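Local coordinates for Ribose/Galactose Isomerase (Vibrio parahaemolyticus, PDB 3ONO), which probably interconverts aldose and ketose sugar phosphates, as an isomerase of the LacAB/RpiB family, at residues L8-N12 and H48-L54; M20-L25 and V129-F133; V67-V71 and G110-S114; V183-V187 and Y208-L213. Numbering follows the deposited sequence.

Interaction 1. Residues L8-N12 and H48-L54; sequences LMMEN and HLTYIHL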
loop_
_atom_site.group_PDB
_atom_site.type_symbol
_atom_site.label_atom_id
_atom_site.label_comp_id
_atom_site.label_asym_id
_atom_site.label_seq_id
_atom_site.Cartn_x
_atom_site.Cartn_y
_atom_site.Cartn_z
ATOM N N LEU A 8 -21.950 11.954 2.348
ATOM C CA LEU A 8 -20.520 12.240 2.428
ATOM C C LEU A 8 -20.338 13.278 3.527
ATOM O O LEU A 8 -21.079 14.264 3.571
ATOM C CB LEU A 8 -20.013 12.809 1.104
ATOM C CG LEU A 8 -18.595 13.367 1.107
ATOM C CD1 LEU A 8 -17.615 12.250 1.418
ATOM C CD2 LEU A 8 -18.304 13.988 -0.272
HETATM N N MSE A 9 -19.382 13.067 4.425
HETATM C CA MSE A 9 -19.169 14.050 5.491
HETATM C C MSE A 9 -17.689 14.195 5.806
HETATM O O MSE A 9 -17.026 13.226 6.181
HETATM C CB MSE A 9 -19.977 13.692 6.746
HETATM C CG MSE A 9 -19.683 12.328 7.291
HETATM SE SE MSE A 9 -20.813 11.964 8.843
HETATM C CE MSE A 9 -22.511 11.818 7.953
HETATM N N MSE A 10 -17.172 15.407 5.622
HETATM C CA MSE A 10 -15.751 15.683 5.820
HETATM C C MSE A 10 -15.546 16.816 6.834
HETATM O O MSE A 10 -16.444 17.643 7.040
HETATM C CB MSE A 10 -15.055 15.931 4.481
HETATM C CG MSE A 10 -14.938 14.651 3.694
HETATM SE SE MSE A 10 -14.459 14.936 1.833
HETATM C CE MSE A 10 -12.675 15.660 2.147
ATOM N N GLU A 11 -14.390 16.807 7.495
ATOM C CA GLU A 11 -14.090 17.757 8.565
ATOM C C GLU A 11 -13.014 18.777 8.150
ATOM O O GLU A 11 -12.580 18.799 7.000
ATOM C CB GLU A 11 -13.684 17.036 9.859
ATOM C CG GLU A 11 -12.598 15.970 9.661
ATOM C CD GLU A 11 -11.261 16.545 9.231
ATOM O OE1 GLU A 11 -10.906 16.346 8.062
ATOM O OE2 GLU A 11 -10.569 17.180 10.053
ATOM N N ASN A 12 -12.626 19.641 9.094
ATOM C CA ASN A 12 -11.882 20.848 8.733
ATOM C C ASN A 12 -10.509 20.583 8.123
ATOM O O ASN A 12 -10.081 21.286 7.194
ATOM C CB ASN A 12 -11.789 21.814 9.924
ATOM C CG ASN A 12 -10.842 21.325 10.998
ATOM O OD1 ASN A 12 -9.628 21.572 10.926
ATOM N ND2 ASN A 12 -11.380 20.613 11.998
ATOM N N HIS A 48 -17.944 24.926 10.682
ATOM C CA HIS A 48 -16.737 24.197 11.106
ATOM C C HIS A 48 -17.067 22.896 11.848
ATOM O O HIS A 48 -17.911 22.887 12.752
ATOM C CB HIS A 48 -15.881 25.104 11.996
ATOM C CG HIS A 48 -14.518 24.563 12.289
ATOM N ND1 HIS A 48 -14.255 23.735 13.359
ATOM C CD2 HIS A 48 -13.334 24.757 11.662
ATOM C CE1 HIS A 48 -12.970 23.425 13.364
ATOM N NE2 HIS A 48 -12.388 24.036 12.349
ATOM N N LEU A 49 -16.383 21.816 11.455
ATOM C CA LEU A 49 -16.562 20.486 12.030
ATOM C C LEU A 49 -15.210 19.823 12.299
ATOM O O LEU A 49 -14.233 20.051 11.565
ATOM C CB LEU A 49 -17.299 19.598 11.030
ATOM C CG LEU A 49 -18.705 19.992 10.589
ATOM C CD1 LEU A 49 -19.218 18.918 9.639
ATOM C CD2 LEU A 49 -19.621 20.116 11.812
ATOM N N THR A 50 -15.159 18.967 13.315
ATOM C CA THR A 50 -13.994 18.096 13.497
ATOM C C THR A 50 -14.450 16.657 13.320
ATOM O O THR A 50 -15.647 16.385 13.163
ATOM C CB THR A 50 -13.429 18.161 14.920
ATOM O OG1 THR A 50 -14.328 17.492 15.811
ATOM C CG2 THR A 50 -13.232 19.591 15.381
ATOM N N TYR A 51 -13.515 15.722 13.414
ATOM C CA TYR A 51 -13.914 14.323 13.288
ATOM C C TYR A 51 -14.809 13.852 14.429
ATOM O O TYR A 51 -15.475 12.830 14.292
ATOM C CB TYR A 51 -12.703 13.391 13.117
ATOM C CG TYR A 51 -11.762 13.315 14.294
ATOM C CD1 TYR A 51 -12.070 12.537 15.416
ATOM C CD2 TYR A 51 -10.529 13.990 14.270
ATOM C CE1 TYR A 51 -11.184 12.433 16.478
ATOM C CE2 TYR A 51 -9.642 13.901 15.339
ATOM C CZ TYR A 51 -9.988 13.132 16.447
ATOM O OH TYR A 51 -9.119 13.014 17.512
ATOM N N ILE A 52 -14.867 14.599 15.538
ATOM C CA ILE A 52 -15.807 14.265 16.595
ATOM C C ILE A 52 -17.237 14.479 16.109
ATOM O O ILE A 52 -18.110 13.632 16.298
ATOM C CB ILE A 52 -15.589 15.139 17.872
ATOM C CG1 ILE A 52 -14.185 14.925 18.432
ATOM C CG2 ILE A 52 -16.656 14.796 18.947
ATOM C CD1 ILE A 52 -13.890 13.496 18.881
ATOM N N HIS A 53 -17.486 15.617 15.470
ATOM C CA HIS A 53 -18.825 15.914 14.985
ATOM C C HIS A 53 -19.230 14.905 13.921
ATOM O O HIS A 53 -20.394 14.536 13.830
ATOM C CB HIS A 53 -18.899 17.331 14.426
ATOM C CG HIS A 53 -18.468 18.374 15.408
ATOM N ND1 HIS A 53 -17.295 19.092 15.264
ATOM C CD2 HIS A 53 -19.039 18.802 16.563
ATOM C CE1 HIS A 53 -17.173 19.928 16.283
ATOM N NE2 HIS A 53 -18.218 19.770 17.088
ATOM N N LEU A 54 -18.268 14.463 13.111
ATOM C CA LEU A 54 -18.595 13.494 12.072
ATOM C C LEU A 54 -19.270 12.242 12.639
ATOM O O LEU A 54 -20.255 11.736 12.073
ATOM C CB LEU A 54 -17.335 13.100 11.272
ATOM C CG LEU A 54 -16.629 14.236 10.528
ATOM C CD1 LEU A 54 -15.388 13.699 9.778
ATOM C CD2 LEU A 54 -17.569 14.952 9.549
HETATM O O HOH W 1 -11.002 17.099 12.717
#
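Leu8 belongs to strand 5-8 of the parallel sheet, and the chain runs on into a loop tied to the N-terminal turn of helix 51-63. Met9, a selenomethionine, points its CA-to-CB bond toward that helix: SE lies 3.3 Å from Leu54 O. Met10 has its CA-to-CB bond directed away and meets the other segment through its carbonyl, with O 3.8 Å from Leu54 CD2. Glu11 lays its aliphatic part on the turn, CB 3.5 Å from Leu49 O. Its carboxylate hydrogen-bonds to Ser13 and Gln14, and a water accepts from Tyr51 N (2.9 Å) and donates to Glu11 OE2 (2.7 Å). Asn12 fastens the loop twice to Leu49 O, from N at 3.0 Å and from ND2 at 2.9 Å. That carbonyl precedes the N-cap, Thr50, whose OG1 accepts from Ile52 N (3.0 Å); Thr50 N donates to His53 ND1 (2.9 Å), completing a capping box. The loop is bordered by strand 69-74 and helix 18-31, while Leu49 and His53 reach helix 180-186.

Interaction 2. Residues M20-L25 and V129-F133; sequences MVAGEL and VRYIF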
loop_
_atom_site.group_PDB
_atom_site.type_symbol
_atom_site.label_atom_id
_atom_site.label_comp_id
_atom_site.label_asym_id
_atom_site.label_seq_id
_atom_site.Cartn_x
_atom_site.Cartn_y
_atom_site.Cartn_z
HETATM N N MSE A 20 -13.403 17.878 -4.649
HETATM C CA MSE A 20 -12.888 16.726 -5.380
HETATM C C MSE A 20 -13.633 15.455 -4.975
HETATM O O MSE A 20 -14.098 14.700 -5.824
HETATM C CB MSE A 20 -11.376 16.567 -5.158
HETATM C CG MSE A 20 -10.754 15.394 -5.899
HETATM SE SE MSE A 20 -10.721 13.808 -4.745
HETATM C CE MSE A 20 -9.732 14.577 -3.248
ATOM N N VAL A 21 -13.756 15.201 -3.674
ATOM C CA VAL A 21 -14.340 13.932 -3.268
ATOM C C VAL A 21 -15.820 13.860 -3.641
ATOM O O VAL A 21 -16.288 12.846 -4.161
ATOM C CB VAL A 21 -14.177 13.669 -1.749
ATOM C CG1 VAL A 21 -14.881 12.382 -1.371
ATOM C CG2 VAL A 21 -12.706 13.599 -1.382
ATOM N N ALA A 22 -16.544 14.944 -3.402
ATOM C CA ALA A 22 -17.952 15.010 -3.772
ATOM C C ALA A 22 -18.114 14.822 -5.274
ATOM O O ALA A 22 -19.032 14.136 -5.740
ATOM C CB ALA A 22 -18.546 16.343 -3.336
ATOM N N GLY A 23 -17.209 15.430 -6.034
ATOM C CA GLY A 23 -17.186 15.246 -7.481
ATOM C C GLY A 23 -17.122 13.780 -7.874
ATOM O O GLY A 23 -17.934 13.302 -8.672
ATOM N N GLU A 24 -16.168 13.053 -7.290
ATOM C CA GLU A 24 -16.018 11.640 -7.605
ATOM C C GLU A 24 -17.221 10.847 -7.105
ATOM O O GLU A 24 -17.692 9.945 -7.790
ATOM C CB GLU A 24 -14.717 11.073 -7.026
ATOM C CG GLU A 24 -13.434 11.767 -7.549
ATOM C CD GLU A 24 -13.135 11.456 -9.003
ATOM O OE1 GLU A 24 -13.851 10.625 -9.607
ATOM O OE2 GLU A 24 -12.175 12.051 -9.547
ATOM N N LEU A 25 -17.723 11.173 -5.914
ATOM C CA LEU A 25 -18.828 10.397 -5.346
ATOM C C LEU A 25 -20.090 10.573 -6.189
ATOM O O LEU A 25 -20.788 9.609 -6.502
ATOM C CB LEU A 25 -19.099 10.772 -3.872
ATOM C CG LEU A 25 -20.124 9.893 -3.149
ATOM C CD1 LEU A 25 -19.662 8.427 -3.142
ATOM C CD2 LEU A 25 -20.305 10.393 -1.717
ATOM N N VAL A 129 -9.648 7.396 -4.972
ATOM C CA VAL A 129 -10.968 7.710 -4.397
ATOM C C VAL A 129 -12.067 7.220 -5.337
ATOM O O VAL A 129 -13.022 6.560 -4.923
ATOM C CB VAL A 129 -11.134 9.220 -4.192
ATOM C CG1 VAL A 129 -12.577 9.574 -3.795
ATOM C CG2 VAL A 129 -10.127 9.732 -3.167
ATOM N N ARG A 130 -11.934 7.550 -6.625
ATOM C CA ARG A 130 -12.906 7.097 -7.612
ATOM C C ARG A 130 -13.079 5.578 -7.597
ATOM O O ARG A 130 -14.202 5.063 -7.590
ATOM C CB ARG A 130 -12.473 7.544 -9.022
ATOM C CG ARG A 130 -13.460 7.166 -10.109
ATOM C CD ARG A 130 -12.930 7.594 -11.506
ATOM N NE ARG A 130 -12.597 9.017 -11.509
ATOM C CZ ARG A 130 -11.723 9.610 -12.328
ATOM N NH1 ARG A 130 -11.047 8.912 -13.244
ATOM N NH2 ARG A 130 -11.510 10.919 -12.211
ATOM N N TYR A 131 -11.952 4.869 -7.616
ATOM C CA TYR A 131 -11.954 3.415 -7.716
ATOM C C TYR A 131 -12.551 2.792 -6.441
ATOM O O TYR A 131 -13.244 1.768 -6.480
ATOM C CB TYR A 131 -10.533 2.909 -7.917
ATOM C CG TYR A 131 -9.841 3.371 -9.194
ATOM C CD1 TYR A 131 -10.530 4.059 -10.193
ATOM C CD2 TYR A 131 -8.485 3.113 -9.395
ATOM C CE1 TYR A 131 -9.868 4.463 -11.371
ATOM C CE2 TYR A 131 -7.838 3.505 -10.543
ATOM C CZ TYR A 131 -8.520 4.189 -11.516
ATOM O OH TYR A 131 -7.832 4.555 -12.658
ATOM N N ILE A 132 -12.257 3.408 -5.306
ATOM C CA ILE A 132 -12.876 2.980 -4.047
ATOM C C ILE A 132 -14.394 3.070 -4.147
ATOM O O ILE A 132 -15.104 2.147 -3.749
ATOM C CB ILE A 132 -12.365 3.820 -2.852
ATOM C CG1 ILE A 132 -10.960 3.359 -2.437
ATOM C CG2 ILE A 132 -13.388 3.782 -1.657
ATOM C CD1 ILE A 132 -10.241 4.366 -1.495
ATOM N N PHE A 133 -14.907 4.170 -4.694
ATOM C CA PHE A 133 -16.347 4.337 -4.784
ATOM C C PHE A 133 -16.948 3.333 -5.761
ATOM O O PHE A 133 -18.046 2.821 -5.551
ATOM C CB PHE A 133 -16.717 5.775 -5.180
ATOM C CG PHE A 133 -16.391 6.813 -4.119
ATOM C CD1 PHE A 133 -16.260 6.456 -2.782
ATOM C CD2 PHE A 133 -16.217 8.146 -4.467
ATOM C CE1 PHE A 133 -15.951 7.425 -1.783
ATOM C CE2 PHE A 133 -15.918 9.126 -3.505
ATOM C CZ PHE A 133 -15.784 8.763 -2.136
#
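Two helices of the alpha-beta-alpha sandwich, 18-31 and 125-136, pack side by side here; their short segments approach to 9.4 Å at a crossing angle of -38°. The polar part of the contact is a bidentate salt bridge. Arg130 NE donates to Glu24 OE1 at 2.8 Å and 178° at the hydrogen, and Arg130 NH2 donates to Glu24 OE2 at 3.0 Å and 149°, so each carboxylate oxygen accepts a hydrogen bond from the same guanidinium. Within the segments, Glu24 N is satisfied by Met20 O (3.0 Å), Leu25 N by Val21 O (2.8 Å) and Phe133 N by Val129 O (3.1 Å), all i-4 carbonyls. The rest of the contact is mostly apolar. Val21 CG1 lies 3.8 Å from Phe133 CZ. Val21 and Leu25 also rest on Leu8 of strand 5-8, seating helix 18-31 on the sheet. Leu25 CD1 stands over the Phe133 ring in a CH-pi contact, 3.6 Å from its centroid and 8° off the normal.

Interaction 3. Residues V67-V71 and G110-S114; sequences VDFVV and GNAIS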
loop_
_atom_site.group_PDB
_atom_site.type_symbol
_atom_site.label_atom_id
_atom_site.label_comp_id
_atom_site.label_asym_id
_atom_site.label_seq_id
_atom_site.Cartn_x
_atom_site.Cartn_y
_atom_site.Cartn_z
ATOM N N VAL A 67 -30.200 8.155 6.053
ATOM C CA VAL A 67 -29.367 7.611 4.997
ATOM C C VAL A 67 -29.033 6.156 5.297
ATOM O O VAL A 67 -29.223 5.678 6.420
ATOM C CB VAL A 67 -28.056 8.410 4.777
ATOM C CG1 VAL A 67 -28.357 9.885 4.546
ATOM C CG2 VAL A 67 -27.101 8.207 5.942
ATOM N N ASP A 68 -28.528 5.470 4.273
ATOM C CA ASP A 68 -28.186 4.060 4.365
ATOM C C ASP A 68 -26.695 3.833 4.554
ATOM O O ASP A 68 -26.302 2.786 5.057
ATOM C CB ASP A 68 -28.635 3.323 3.102
ATOM C CG ASP A 68 -30.111 3.528 2.812
ATOM O OD1 ASP A 68 -30.916 3.222 3.715
ATOM O OD2 ASP A 68 -30.437 4.013 1.703
ATOM N N PHE A 69 -25.875 4.808 4.169
ATOM C CA PHE A 69 -24.425 4.605 4.139
ATOM C C PHE A 69 -23.732 5.948 4.312
ATOM O O PHE A 69 -24.219 6.977 3.835
ATOM C CB PHE A 69 -24.014 3.996 2.793
ATOM C CG PHE A 69 -22.707 3.228 2.839
ATOM C CD1 PHE A 69 -21.509 3.876 2.616
ATOM C CD2 PHE A 69 -22.691 1.868 3.115
ATOM C CE1 PHE A 69 -20.299 3.176 2.639
ATOM C CE2 PHE A 69 -21.481 1.149 3.150
ATOM C CZ PHE A 69 -20.284 1.813 2.916
ATOM N N VAL A 70 -22.594 5.933 4.993
ATOM C CA VAL A 70 -21.808 7.137 5.221
ATOM C C VAL A 70 -20.407 7.001 4.627
ATOM O O VAL A 70 -19.729 6.007 4.847
ATOM C CB VAL A 70 -21.705 7.425 6.738
ATOM C CG1 VAL A 70 -20.593 8.449 7.036
ATOM C CG2 VAL A 70 -23.075 7.885 7.267
ATOM N N VAL A 71 -19.981 8.009 3.873
ATOM C CA VAL A 71 -18.597 8.093 3.421
ATOM C C VAL A 71 -17.965 9.226 4.217
ATOM O O VAL A 71 -18.485 10.332 4.236
ATOM C CB VAL A 71 -18.494 8.396 1.933
ATOM C CG1 VAL A 71 -17.013 8.655 1.553
ATOM C CG2 VAL A 71 -19.034 7.221 1.103
ATOM N N GLY A 110 -21.027 -3.434 6.810
ATOM C CA GLY A 110 -21.282 -2.284 7.664
ATOM C C GLY A 110 -21.929 -1.169 6.864
ATOM O O GLY A 110 -22.360 -1.390 5.732
ATOM N N ASN A 111 -21.972 0.031 7.432
ATOM C CA ASN A 111 -22.705 1.140 6.819
ATOM C C ASN A 111 -21.922 2.453 6.770
ATOM O O ASN A 111 -22.491 3.507 6.551
ATOM C CB ASN A 111 -24.081 1.354 7.512
ATOM C CG ASN A 111 -23.965 1.597 9.000
ATOM O OD1 ASN A 111 -22.865 1.746 9.539
ATOM N ND2 ASN A 111 -25.119 1.633 9.686
ATOM N N ALA A 112 -20.613 2.386 6.965
ATOM C CA ALA A 112 -19.785 3.580 6.828
ATOM C C ALA A 112 -18.373 3.183 6.459
ATOM O O ALA A 112 -17.929 2.103 6.830
ATOM C CB ALA A 112 -19.785 4.367 8.122
ATOM N N ILE A 113 -17.678 4.029 5.698
ATOM C CA ILE A 113 -16.257 3.812 5.457
ATOM C C ILE A 113 -15.504 5.113 5.714
ATOM O O ILE A 113 -16.042 6.202 5.478
ATOM C CB ILE A 113 -15.982 3.350 4.019
ATOM C CG1 ILE A 113 -16.619 4.309 3.014
ATOM C CG2 ILE A 113 -16.517 1.941 3.831
ATOM C CD1 ILE A 113 -16.392 3.881 1.535
ATOM N N SER A 114 -14.273 4.987 6.198
ATOM C CA SER A 114 -13.435 6.154 6.491
ATOM C C SER A 114 -12.187 6.113 5.632
ATOM O O SER A 114 -11.406 5.158 5.697
ATOM C CB SER A 114 -13.043 6.170 7.962
ATOM O OG SER A 114 -12.214 7.293 8.266
#
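Strands 69-74 and 112-116 are neighbours at the centre of this alpha-beta-alpha sandwich, in a five-stranded parallel sheet of order 2-1-3-5-4, as in the RpiB/LacAB family. The short segments 69-71 and 112-114 run 9° from parallel with axes 4.8 Å apart, and bridges pair Val70 with Ala112 and Val71 with Ile113.

Two backbone hydrogen bonds set the register. Val70 N donates to Asn111 O at 2.9 Å (150° at the hydrogen), and Val70 O accepts from Ile113 N at 3.0 Å (155°), so Val70 reaches the residues before and after Ala112, as parallel pairing requires. Two CA-H...O contacts accompany them: Phe69 CA to Asn111 O at 3.3 Å and Ala112 CA to Val70 O at 3.1 Å. The other edge of strand 69-74 bonds to strand 5-8 through Ala7.

Apolar packing occurs on both faces. Val70 CB lies 3.9 Å from Ala112 CB on one, and Val71 CG2 4.2 Å from Ile113 CG1 on the other.

The polar ends of the loop residues turn elsewhere: Asn111 bonds to Val91 and Gly89 and lies about 3 Å from a glycerol, probably from the crystallisation liquor, while Asp68 bonds to Lys5.

Ring contacts centre on Phe69. It meets Phe137 edge-to-face and has Asn111 O and Ala112 N over one ring face; at the ring edge, Phe69 CE1 lies 3.9 Å from Ile113 CG1.

Interaction 4. Residues V183-V187 and Y208-L213; sequences VKTAV and YVKSLL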
loop_
_atom_site.group_PDB
_atom_site.type_symbol
_atom_site.label_atom_id
_atom_site.label_comp_id
_atom_site.label_asym_id
_atom_site.label_seq_id
_atom_site.Cartn_x
_atom_site.Cartn_y
_atom_site.Cartn_z
ATOM N N VAL A 183 -23.173 18.323 19.957
ATOM C CA VAL A 183 -24.277 17.853 19.132
ATOM C C VAL A 183 -24.900 19.015 18.364
ATOM O O VAL A 183 -25.259 18.867 17.187
ATOM C CB VAL A 183 -25.341 17.115 19.951
ATOM C CG1 VAL A 183 -26.348 16.453 19.011
ATOM C CG2 VAL A 183 -24.679 16.075 20.868
ATOM N N LYS A 184 -25.047 20.167 19.023
ATOM C CA LYS A 184 -25.568 21.351 18.339
ATOM C C LYS A 184 -24.724 21.698 17.115
ATOM O O LYS A 184 -25.256 22.038 16.044
ATOM C CB LYS A 184 -25.626 22.562 19.282
ATOM C CG LYS A 184 -26.608 22.426 20.412
ATOM C CD LYS A 184 -26.507 23.649 21.338
ATOM C CE LYS A 184 -27.611 23.661 22.383
ATOM N NZ LYS A 184 -27.386 22.623 23.422
ATOM N N THR A 185 -23.409 21.625 17.275
ATOM C CA THR A 185 -22.503 21.910 16.161
ATOM C C THR A 185 -22.703 20.873 15.065
ATOM O O THR A 185 -22.781 21.209 13.887
ATOM C CB THR A 185 -21.034 21.932 16.614
ATOM O OG1 THR A 185 -20.835 23.053 17.500
ATOM C CG2 THR A 185 -20.092 22.053 15.387
ATOM N N ALA A 186 -22.820 19.608 15.467
ATOM C CA ALA A 186 -22.961 18.515 14.490
ATOM C C ALA A 186 -24.191 18.699 13.593
ATOM O O ALA A 186 -24.138 18.401 12.397
ATOM C CB ALA A 186 -23.005 17.150 15.201
ATOM N N VAL A 187 -25.292 19.189 14.154
ATOM C CA VAL A 187 -26.524 19.306 13.376
ATOM C C VAL A 187 -26.753 20.725 12.869
ATOM O O VAL A 187 -27.808 21.029 12.323
ATOM C CB VAL A 187 -27.755 18.857 14.179
ATOM C CG1 VAL A 187 -27.507 17.484 14.791
ATOM C CG2 VAL A 187 -28.065 19.869 15.271
ATOM N N TYR A 208 -35.664 15.475 19.042
ATOM C CA TYR A 208 -34.466 15.814 19.798
ATOM C C TYR A 208 -33.607 16.805 19.020
ATOM O O TYR A 208 -33.167 17.811 19.575
ATOM C CB TYR A 208 -33.642 14.562 20.125
ATOM C CG TYR A 208 -32.251 14.889 20.610
ATOM C CD1 TYR A 208 -32.052 15.529 21.827
ATOM C CD2 TYR A 208 -31.127 14.549 19.846
ATOM C CE1 TYR A 208 -30.785 15.839 22.279
ATOM C CE2 TYR A 208 -29.851 14.849 20.292
ATOM C CZ TYR A 208 -29.682 15.490 21.502
ATOM O OH TYR A 208 -28.426 15.804 21.951
ATOM N N VAL A 209 -33.350 16.504 17.747
ATOM C CA VAL A 209 -32.577 17.412 16.893
ATOM C C VAL A 209 -33.232 18.798 16.835
ATOM O O VAL A 209 -32.562 19.813 17.025
ATOM C CB VAL A 209 -32.366 16.844 15.487
ATOM C CG1 VAL A 209 -31.743 17.896 14.575
ATOM C CG2 VAL A 209 -31.486 15.588 15.560
ATOM N N LYS A 210 -34.544 18.837 16.612
ATOM C CA LYS A 210 -35.277 20.112 16.592
ATOM C C LYS A 210 -35.045 20.941 17.858
ATOM O O LYS A 210 -34.875 22.162 17.792
ATOM C CB LYS A 210 -36.783 19.884 16.399
ATOM C CG LYS A 210 -37.166 19.506 14.979
ATOM C CD LYS A 210 -38.679 19.445 14.763
ATOM C CE LYS A 210 -38.988 19.029 13.320
ATOM N NZ LYS A 210 -40.399 19.271 12.911
ATOM N N SER A 211 -35.028 20.272 19.005
ATOM C CA SER A 211 -34.855 20.954 20.275
ATOM C C SER A 211 -33.499 21.644 20.411
ATOM O O SER A 211 -33.338 22.551 21.234
ATOM C CB SER A 211 -35.094 19.986 21.439
ATOM O OG SER A 211 -33.956 19.180 21.709
ATOM N N LEU A 212 -32.512 21.200 19.631
ATOM C CA LEU A 212 -31.192 21.819 19.660
ATOM C C LEU A 212 -31.110 23.092 18.803
ATOM O O LEU A 212 -30.207 23.913 18.983
ATOM C CB LEU A 212 -30.121 20.817 19.194
ATOM C CG LEU A 212 -29.982 19.523 20.009
ATOM C CD1 LEU A 212 -28.996 18.579 19.294
ATOM C CD2 LEU A 212 -29.522 19.813 21.418
ATOM N N LEU A 213 -32.049 23.255 17.876
ATOM C CA LEU A 213 -31.956 24.315 16.868
ATOM C C LEU A 213 -32.799 25.547 17.211
ATOM O O LEU A 213 -33.504 25.564 18.218
ATOM C CB LEU A 213 -32.363 23.761 15.509
ATOM C CG LEU A 213 -31.436 22.642 15.046
ATOM C CD1 LEU A 213 -31.925 22.017 13.759
ATOM C CD2 LEU A 213 -30.037 23.192 14.872
#
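This is an apolar contact between the C-terminal parts of helices 180-186 and 203-212, in the helical C-terminal part of the chain. No hydrogen bond crosses it, and the 330 Å² buried between the segments comes from aliphatic groups meeting one another and a tyrosine. Leu212 is central, its CA-to-CB bond pointing toward the other segment: CD1 lies 3.4 Å from Val183 CG1 and 4.3 Å from Val187 CG2, while CD2 lies 4.0 Å from Lys184 CG, the methylene part of an exposed lysine. Val187, the first residue to leave helical phi/psi after helix 180-186, also packs its CB 4.1 Å from Val209 CG1 and its CG2 3.9 Å from Leu213 CD2. Val183 CG1 comes 4.1 Å from Tyr208 CE2; the Tyr208 hydroxyl bonds to Gln180. Behind the contact, Val187 rests on Ile60 of helix 51-63 and Phe192 of helix 190-199. Even the last modelled residue, Leu213, takes part, and the contact across these segments rests on hydrophobic burial and van der Waals packing.

How the interactions relate
Interactions 1, 2 and 3 all involve one parallel sheet, their centres 14 to 17 Å apart. Interaction 3 lies within the sheet, about 4 Å from the chain's centre, and in sequence is nested inside the loop closed by interaction 2. It meets interaction 1 through a probable hydrogen bond from Met9 N to Val71 O (2.9 Å) and interaction 2 where Phe133 CE1 packs 3.7 Å from Val71 CG1. Leu8 and Met10 of 8-12 pack against Val21, Ala22 and Leu25 of helix 18-31. Interaction 4 comes last, its centre 29 Å from that of interaction 2; His53 NE2 lies 3.4 Å from Thr185 CG2. Helix 180-186 thus packs against helix 51-63, linking the C-terminal helices to the sandwich.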